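Local coordinates for Trm112p-like protein (Encephalitozoon cuniculi, PDB 3Q87) that binds zinc and probably serves as the activating partner of methyltransferases such as Mtq2, which acts on the translation termination factor eRF1, at residues C24-S29 and V95-L100; R52-V57 and Q71-F76. All coordinates share one frame; numbering follows the deposited sequence.

Contact 1: C24-S29 and V95-L100; sequences CEKAES and VVEGSL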
ATOM      1  N   CYS A  24     -11.021  10.804 -14.538  1.00 22.50           N
ATOM      2  CA  CYS A  24     -10.697   9.619 -15.306  1.00 28.72           C
ATOM      3  C   CYS A  24     -10.576   9.916 -16.797  1.00 36.48           C
ATOM      4  O   CYS A  24     -11.571  10.195 -17.459  1.00 29.57           O
ATOM      5  CB  CYS A  24     -11.773   8.565 -15.065  1.00 29.45           C
ATOM      6  SG  CYS A  24     -11.463   6.989 -15.860  1.00 35.79           S
ATOM      7  N   GLU A  25      -9.356   9.870 -17.328  1.00 30.02           N
ATOM      8  CA  GLU A  25      -9.190   9.967 -18.771  1.00 25.18           C
ATOM      9  C   GLU A  25      -9.560   8.639 -19.430  1.00 38.97           C
ATOM     10  O   GLU A  25     -10.405   8.592 -20.323  1.00 38.80           O
ATOM     11  CB  GLU A  25      -7.776  10.392 -19.156  1.00 43.05           C
ATOM     12  CG  GLU A  25      -7.665  10.858 -20.605  1.00 60.24           C
ATOM     13  CD  GLU A  25      -8.674  11.954 -20.949  1.00 77.30           C
ATOM     14  OE1 GLU A  25      -8.581  13.058 -20.361  1.00 73.48           O
ATOM     15  OE2 GLU A  25      -9.557  11.716 -21.809  1.00 66.74           O
ATOM     16  N   LYS A  26      -8.947   7.546 -18.993  1.00 28.83           N
ATOM     17  CA  LYS A  26      -9.399   6.258 -19.495  1.00 32.71           C
ATOM     18  C   LYS A  26      -9.373   5.125 -18.474  1.00 36.66           C
ATOM     19  O   LYS A  26      -8.483   5.048 -17.621  1.00 25.28           O
ATOM     20  CB  LYS A  26      -8.675   5.876 -20.787  1.00 45.47           C
ATOM     21  CG  LYS A  26      -7.216   5.578 -20.638  1.00 40.61           C
ATOM     22  CD  LYS A  26      -6.729   4.717 -21.797  1.00 54.72           C
ATOM     23  CE  LYS A  26      -7.493   3.395 -21.890  1.00 53.42           C
ATOM     24  NZ  LYS A  26      -6.707   2.345 -22.623  1.00 50.08           N
ATOM     25  N   ALA A  27     -10.376   4.256 -18.580  1.00 26.34           N
ATOM     26  CA  ALA A  27     -10.579   3.155 -17.653  1.00 26.72           C
ATOM     27  C   ALA A  27     -10.954   1.895 -18.415  1.00 30.79           C
ATOM     28  O   ALA A  27     -11.641   1.967 -19.429  1.00 33.53           O
ATOM     29  CB  ALA A  27     -11.680   3.499 -16.671  1.00 25.40           C
ATOM     30  N   GLU A  28     -10.513   0.745 -17.912  1.00 26.83           N
ATOM     31  CA  GLU A  28     -10.825  -0.544 -18.519  1.00 33.51           C
ATOM     32  C   GLU A  28     -11.551  -1.427 -17.517  1.00 33.39           C
ATOM     33  O   GLU A  28     -11.410  -1.260 -16.304  1.00 28.56           O
ATOM     34  CB  GLU A  28      -9.546  -1.228 -19.008  1.00 38.56           C
ATOM     35  CG  GLU A  28      -8.838  -0.464 -20.125  1.00 51.07           C
ATOM     36  CD  GLU A  28      -7.522  -1.099 -20.557  1.00 56.65           C
ATOM     37  OE1 GLU A  28      -6.911  -1.828 -19.745  1.00 55.34           O
ATOM     38  OE2 GLU A  28      -7.095  -0.858 -21.709  1.00 54.33           O
ATOM     39  N   SER A  29     -12.363  -2.351 -18.010  1.00 39.13           N
ATOM     40  CA  SER A  29     -13.031  -3.276 -17.111  1.00 39.90           C
ATOM     41  C   SER A  29     -12.038  -4.385 -16.783  1.00 44.54           C
ATOM     42  O   SER A  29     -11.179  -4.718 -17.600  1.00 39.60           O
ATOM     43  CB  SER A  29     -14.310  -3.840 -17.733  1.00 51.71           C
ATOM     44  OG  SER A  29     -14.012  -4.896 -18.627  1.00 58.22           O
ATOM     45  N   VAL A  95      -8.650   2.267 -13.488  1.00 18.57           N
ATOM     46  CA  VAL A  95      -8.345   3.536 -14.122  1.00 23.49           C
ATOM     47  C   VAL A  95      -6.898   3.469 -14.578  1.00 29.18           C
ATOM     48  O   VAL A  95      -5.992   3.332 -13.754  1.00 19.09           O
ATOM     49  CB  VAL A  95      -8.530   4.731 -13.149  1.00 22.30           C
ATOM     50  CG1 VAL A  95      -8.192   6.042 -13.841  1.00 20.11           C
ATOM     51  CG2 VAL A  95      -9.942   4.771 -12.618  1.00 24.98           C
ATOM     52  N   VAL A  96      -6.671   3.542 -15.887  1.00 22.35           N
ATOM     53  CA  VAL A  96      -5.306   3.488 -16.381  1.00 23.63           C
ATOM     54  C   VAL A  96      -4.738   4.900 -16.502  1.00 23.43           C
ATOM     55  O   VAL A  96      -3.566   5.126 -16.237  1.00 22.34           O
ATOM     56  CB  VAL A  96      -5.171   2.696 -17.721  1.00 29.36           C
ATOM     57  CG1 VAL A  96      -6.043   1.440 -17.704  1.00 30.11           C
ATOM     58  CG2 VAL A  96      -5.554   3.554 -18.868  1.00 38.36           C
ATOM     59  N   GLU A  97      -5.588   5.855 -16.868  1.00 24.30           N
ATOM     60  CA  GLU A  97      -5.162   7.240 -17.037  1.00 29.74           C
ATOM     61  C   GLU A  97      -6.141   8.185 -16.352  1.00 21.78           C
ATOM     62  O   GLU A  97      -7.343   8.084 -16.549  1.00 21.95           O
ATOM     63  CB  GLU A  97      -5.050   7.593 -18.522  1.00 31.29           C
ATOM     64  CG  GLU A  97      -4.093   6.702 -19.307  1.00 42.20           C
ATOM     65  CD  GLU A  97      -2.622   6.979 -19.005  1.00 46.55           C
ATOM     66  OE1 GLU A  97      -2.280   8.136 -18.659  1.00 45.93           O
ATOM     67  OE2 GLU A  97      -1.809   6.034 -19.127  1.00 40.63           O
ATOM     68  N   GLY A  98      -5.622   9.089 -15.531  1.00 20.20           N
ATOM     69  CA  GLY A  98      -6.476  10.015 -14.814  1.00 26.39           C
ATOM     70  C   GLY A  98      -5.753  10.738 -13.698  1.00 20.55           C
ATOM     71  O   GLY A  98      -4.540  10.936 -13.759  1.00 21.58           O
ATOM     72  N   SER A  99      -6.501  11.109 -12.663  1.00 16.72           N
ATOM     73  CA  SER A  99      -5.955  11.917 -11.574  1.00 17.67           C
ATOM     74  C   SER A  99      -6.769  11.778 -10.298  1.00 20.59           C
ATOM     75  O   SER A  99      -7.976  11.502 -10.335  1.00 22.00           O
ATOM     76  CB  SER A  99      -5.942  13.394 -11.975  1.00 21.69           C
ATOM     77  OG  SER A  99      -4.776  13.706 -12.711  1.00 45.52           O
ATOM     78  N   LEU A 100      -6.103  12.001  -9.171  1.00 17.10           N
ATOM     79  CA  LEU A 100      -6.767  12.112  -7.885  1.00 13.45           C
ATOM     80  C   LEU A 100      -6.455  13.489  -7.313  1.00 16.27           C
ATOM     81  O   LEU A 100      -5.297  13.875  -7.248  1.00 18.89           O
ATOM     82  CB  LEU A 100      -6.263  11.034  -6.928  1.00 14.74           C
ATOM     83  CG  LEU A 100      -6.552   9.587  -7.330  1.00 19.85           C
ATOM     84  CD1 LEU A 100      -5.881   8.634  -6.356  1.00 16.87           C
ATOM     85  CD2 LEU A 100      -8.062   9.318  -7.415  1.00 21.01           C
TER

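Contact 2: R52-V57 and Q71-F76; sequences RLKSLV and QDISSF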
ATOM      1  N   ARG A  52     -18.429   8.707  -1.112  1.00 31.39           N
ATOM      2  CA  ARG A  52     -17.299   8.305  -1.951  1.00 29.90           C
ATOM      3  C   ARG A  52     -17.769   7.555  -3.199  1.00 29.49           C
ATOM      4  O   ARG A  52     -17.228   7.757  -4.295  1.00 29.46           O
ATOM      5  CB  ARG A  52     -16.251   7.501  -1.158  1.00 21.83           C
ATOM      6  CG  ARG A  52     -15.507   8.337  -0.127  1.00 27.95           C
ATOM      7  CD  ARG A  52     -14.190   7.707   0.303  1.00 25.07           C
ATOM      8  NE  ARG A  52     -13.346   8.670   1.000  1.00 26.11           N
ATOM      9  CZ  ARG A  52     -13.385   8.919   2.313  1.00 30.70           C
ATOM     10  NH1 ARG A  52     -14.224   8.270   3.106  1.00 25.58           N
ATOM     11  NH2 ARG A  52     -12.566   9.823   2.840  1.00 38.28           N
ATOM     12  N   LEU A  53     -18.790   6.715  -3.034  1.00 27.02           N
ATOM     13  CA  LEU A  53     -19.360   5.965  -4.153  1.00 23.30           C
ATOM     14  C   LEU A  53     -20.034   6.870  -5.179  1.00 27.03           C
ATOM     15  O   LEU A  53     -19.876   6.685  -6.385  1.00 23.91           O
ATOM     16  CB  LEU A  53     -20.371   4.938  -3.647  1.00 31.17           C
ATOM     17  CG  LEU A  53     -19.810   3.833  -2.754  1.00 29.00           C
ATOM     18  CD1 LEU A  53     -20.917   2.886  -2.351  1.00 33.40           C
ATOM     19  CD2 LEU A  53     -18.715   3.087  -3.488  1.00 29.99           C
ATOM     20  N   LYS A  54     -20.822   7.821  -4.689  1.00 29.37           N
ATOM     21  CA  LYS A  54     -21.436   8.832  -5.540  1.00 32.88           C
ATOM     22  C   LYS A  54     -20.380   9.621  -6.297  1.00 22.03           C
ATOM     23  O   LYS A  54     -20.526   9.894  -7.481  1.00 26.91           O
ATOM     24  CB  LYS A  54     -22.279   9.789  -4.697  1.00 32.83           C
ATOM     25  CG  LYS A  54     -23.507   9.158  -4.085  1.00 32.32           C
ATOM     26  CD  LYS A  54     -24.267  10.174  -3.230  1.00 48.80           C
ATOM     27  CE  LYS A  54     -25.577   9.592  -2.703  1.00 51.53           C
ATOM     28  NZ  LYS A  54     -26.095  10.324  -1.508  1.00 60.48           N
ATOM     29  N   SER A  55     -19.319   9.998  -5.597  1.00 24.59           N
ATOM     30  CA  SER A  55     -18.196  10.700  -6.217  1.00 25.80           C
ATOM     31  C   SER A  55     -17.556   9.867  -7.336  1.00 21.84           C
ATOM     32  O   SER A  55     -17.307  10.361  -8.436  1.00 22.81           O
ATOM     33  CB  SER A  55     -17.150  11.053  -5.152  1.00 27.02           C
ATOM     34  OG  SER A  55     -16.078  11.804  -5.704  1.00 31.19           O
ATOM     35  N   LEU A  56     -17.278   8.600  -7.044  1.00 22.81           N
ATOM     36  CA  LEU A  56     -16.738   7.689  -8.042  1.00 20.25           C
ATOM     37  C   LEU A  56     -17.684   7.511  -9.226  1.00 25.98           C
ATOM     38  O   LEU A  56     -17.253   7.531 -10.376  1.00 24.29           O
ATOM     39  CB  LEU A  56     -16.445   6.324  -7.417  1.00 21.35           C
ATOM     40  CG  LEU A  56     -15.143   6.254  -6.618  1.00 24.22           C
ATOM     41  CD1 LEU A  56     -15.073   4.974  -5.781  1.00 20.82           C
ATOM     42  CD2 LEU A  56     -13.959   6.360  -7.573  1.00 21.80           C
ATOM     43  N   VAL A  57     -18.971   7.320  -8.951  1.00 28.18           N
ATOM     44  CA  VAL A  57     -19.918   7.077 -10.038  1.00 25.49           C
ATOM     45  C   VAL A  57     -19.940   8.260 -11.001  1.00 30.09           C
ATOM     46  O   VAL A  57     -19.979   8.088 -12.218  1.00 28.22           O
ATOM     47  CB  VAL A  57     -21.324   6.768  -9.521  1.00 28.91           C
ATOM     48  CG1 VAL A  57     -22.365   7.112 -10.575  1.00 37.67           C
ATOM     49  CG2 VAL A  57     -21.418   5.299  -9.126  1.00 36.64           C
ATOM     50  N   GLN A  71     -29.864   3.069  -6.343  1.00 50.79           N
ATOM     51  CA  GLN A  71     -30.369   2.024  -5.473  1.00 56.45           C
ATOM     52  C   GLN A  71     -29.221   1.158  -4.965  1.00 49.25           C
ATOM     53  O   GLN A  71     -29.107   0.897  -3.765  1.00 47.57           O
ATOM     54  CB  GLN A  71     -31.408   1.184  -6.216  1.00 51.73           C
ATOM     55  CG  GLN A  71     -32.350   0.419  -5.309  1.00 63.16           C
ATOM     56  CD  GLN A  71     -33.722   0.222  -5.930  1.00 82.49           C
ATOM     57  OE1 GLN A  71     -34.156  -0.907  -6.166  1.00 87.53           O
ATOM     58  NE2 GLN A  71     -34.413   1.328  -6.201  1.00 76.07           N
ATOM     59  N   ASP A  72     -28.365   0.730  -5.884  1.00 49.93           N
ATOM     60  CA  ASP A  72     -27.221  -0.106  -5.535  1.00 51.43           C
ATOM     61  C   ASP A  72     -26.449   0.526  -4.380  1.00 44.98           C
ATOM     62  O   ASP A  72     -25.984  -0.160  -3.466  1.00 39.42           O
ATOM     63  CB  ASP A  72     -26.295  -0.287  -6.739  1.00 50.35           C
ATOM     64  CG  ASP A  72     -27.049  -0.556  -8.030  1.00 60.69           C
ATOM     65  OD1 ASP A  72     -28.247  -0.202  -8.115  1.00 69.13           O
ATOM     66  OD2 ASP A  72     -26.434  -1.113  -8.971  1.00 48.09           O
ATOM     67  N   ILE A  73     -26.331   1.847  -4.426  1.00 42.37           N
ATOM     68  CA  ILE A  73     -25.594   2.588  -3.418  1.00 42.55           C
ATOM     69  C   ILE A  73     -26.363   2.706  -2.107  1.00 52.08           C
ATOM     70  O   ILE A  73     -25.815   2.450  -1.032  1.00 43.50           O
ATOM     71  CB  ILE A  73     -25.237   3.991  -3.919  1.00 39.49           C
ATOM     72  CG1 ILE A  73     -24.300   3.902  -5.126  1.00 41.32           C
ATOM     73  CG2 ILE A  73     -24.612   4.811  -2.804  1.00 35.89           C
ATOM     74  CD1 ILE A  73     -23.823   5.250  -5.619  1.00 37.21           C
ATOM     75  N   SER A  74     -27.627   3.112  -2.198  1.00 48.02           N
ATOM     76  CA  SER A  74     -28.472   3.263  -1.019  1.00 45.77           C
ATOM     77  C   SER A  74     -28.616   1.931  -0.300  1.00 42.21           C
ATOM     78  O   SER A  74     -28.477   1.853   0.918  1.00 39.11           O
ATOM     79  CB  SER A  74     -29.853   3.792  -1.416  1.00 55.36           C
ATOM     80  OG  SER A  74     -30.443   2.963  -2.406  1.00 45.33           O
ATOM     81  N   SER A  75     -28.880   0.878  -1.064  1.00 46.95           N
ATOM     82  CA  SER A  75     -29.014  -0.448  -0.479  1.00 52.53           C
ATOM     83  C   SER A  75     -27.722  -0.909   0.201  1.00 51.16           C
ATOM     84  O   SER A  75     -27.771  -1.535   1.257  1.00 50.71           O
ATOM     85  CB  SER A  75     -29.499  -1.465  -1.516  1.00 46.49           C
ATOM     86  OG  SER A  75     -28.554  -1.642  -2.553  1.00 68.73           O
ATOM     87  N   PHE A  76     -26.569  -0.595  -0.389  1.00 50.45           N
ATOM     88  CA  PHE A  76     -25.294  -0.946   0.239  1.00 42.05           C
ATOM     89  C   PHE A  76     -25.127  -0.212   1.560  1.00 39.80           C
ATOM     90  O   PHE A  76     -24.641  -0.771   2.545  1.00 49.33           O
ATOM     91  CB  PHE A  76     -24.101  -0.642  -0.673  1.00 47.13           C
ATOM     92  CG  PHE A  76     -22.772  -0.688   0.041  1.00 44.55           C
ATOM     93  CD1 PHE A  76     -22.107  -1.889   0.225  1.00 50.62           C
ATOM     94  CD2 PHE A  76     -22.204   0.469   0.553  1.00 46.59           C
ATOM     95  CE1 PHE A  76     -20.893  -1.933   0.890  1.00 40.73           C
ATOM     96  CE2 PHE A  76     -20.990   0.433   1.211  1.00 43.97           C
ATOM     97  CZ  PHE A  76     -20.335  -0.772   1.383  1.00 52.87           C
TER

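Contact 1: C24-S29 and V95-L100
Lys-26 and Glu-97 form the hydrogen-bonded pair at the heart of an antiparallel strand pairing interrupted by two classic beta bulges. Glu-25 and Lys-26 share Glu-97 as partner, while Val-96 and Glu-97 share Lys-26. At the bulges each chain turns a corner, at 25 and at 97: the first passes from the four-stranded sheet into the two-stranded one, the second the reverse way.

The backbone bonds reflect this sharing. Lys-26 O is gripped by two donors in its carbonyl plane, Val-96 N at 2.9 Å and Glu-97 N at 3.1 Å, the second nearly straight (173°). Glu-97 O takes Lys-26 N at 3.0 Å, tilted from its plane, and a weak, bent bond from Glu-25 N.

Apolar contacts divide between the faces. On one, Cys-24, Ala-27 and Val-95 gather: Cys-24 SG, anti to its backbone N (chi1 -176°), rests 4.0 Å from Val-95 CG1. Leu-60 touches Cys-24 and Phe-63 touches Ala-27. Gly-98 suits its place opposite Cys-24 because it has no CB to crowd Cys-24 CA.

On the other face Lys-26 and Glu-97 lie side by side, pointing the same way, and Glu-97 OE2 accepts from Gly-113 N. Beside them, Glu-28 crosses Val-96 at about a right angle, and its OE2 makes a weak salt bridge with Lys-26 NZ. The methylenes pack too, Lys-26 CG lying 3.6 Å from Glu-97 CG.

Contact 2: R52-V57 and Q71-F76
The ring of Phe-76 meets Leu-53 obliquely, its CD2 atom lying 4.0 Å from the CD1 methyl of Leu-53, and the two side chains cross at about a right angle. Thr-46, Asp-83 and Ile-86 also touch the Phe-76 side chain, which thus meets helix 84-91 as well as helix 42-59. Leu-53 CD1 is shared: it also lies 4.2 Å from Ile-73 CG2.

Residues 52-57 and 71-76 run antiparallel, their axes 164° apart in direction and 10.6 Å apart at closest approach, a pair in the helical part of the Trm112 fold. That wide spacing is bridged by branched aliphatic chains. Ile-73 reaches across, its CD1 carried outward by an extended chi2 of -176° until it sits among residues of successive turns: 4.0 Å from Leu-53 CB, 4.1 Å from the backbone Lys-54 N, and 4.3 Å from Val-57 CG2. Leu-53 and Ile-73 slide past each other in opposite directions, as suits two branched aliphatic chains filling a buried seam. At the exposed margin the side chain of Lys-54 contributes its aliphatic part: its CG stands 4.2 Å from Ile-73 CD1, while its NZ turns to a weak hydrogen bond with Gly-49 O.

Contact 1 lies at the surface and contact 2 in the buried helical part, their centres about 19 Å apart and their nearest atoms about 7 Å apart without touching. They share no secondary-structure element, yet helix 42-59 is the next element after strand 26-29, and the helix pair of contact 2 is nested in the chain loop that contact 1 closes. Their chemistry follows their places. Where strands pair at the surface, main-chain hydrogen bonds dominate and charged side chains meet through their aliphatic parts, polar ends turning to their own strand or outside; where helices pack inside, no hydrogen bond crosses and apolar carbons do the work. Both stand away from the four-cysteine zinc site.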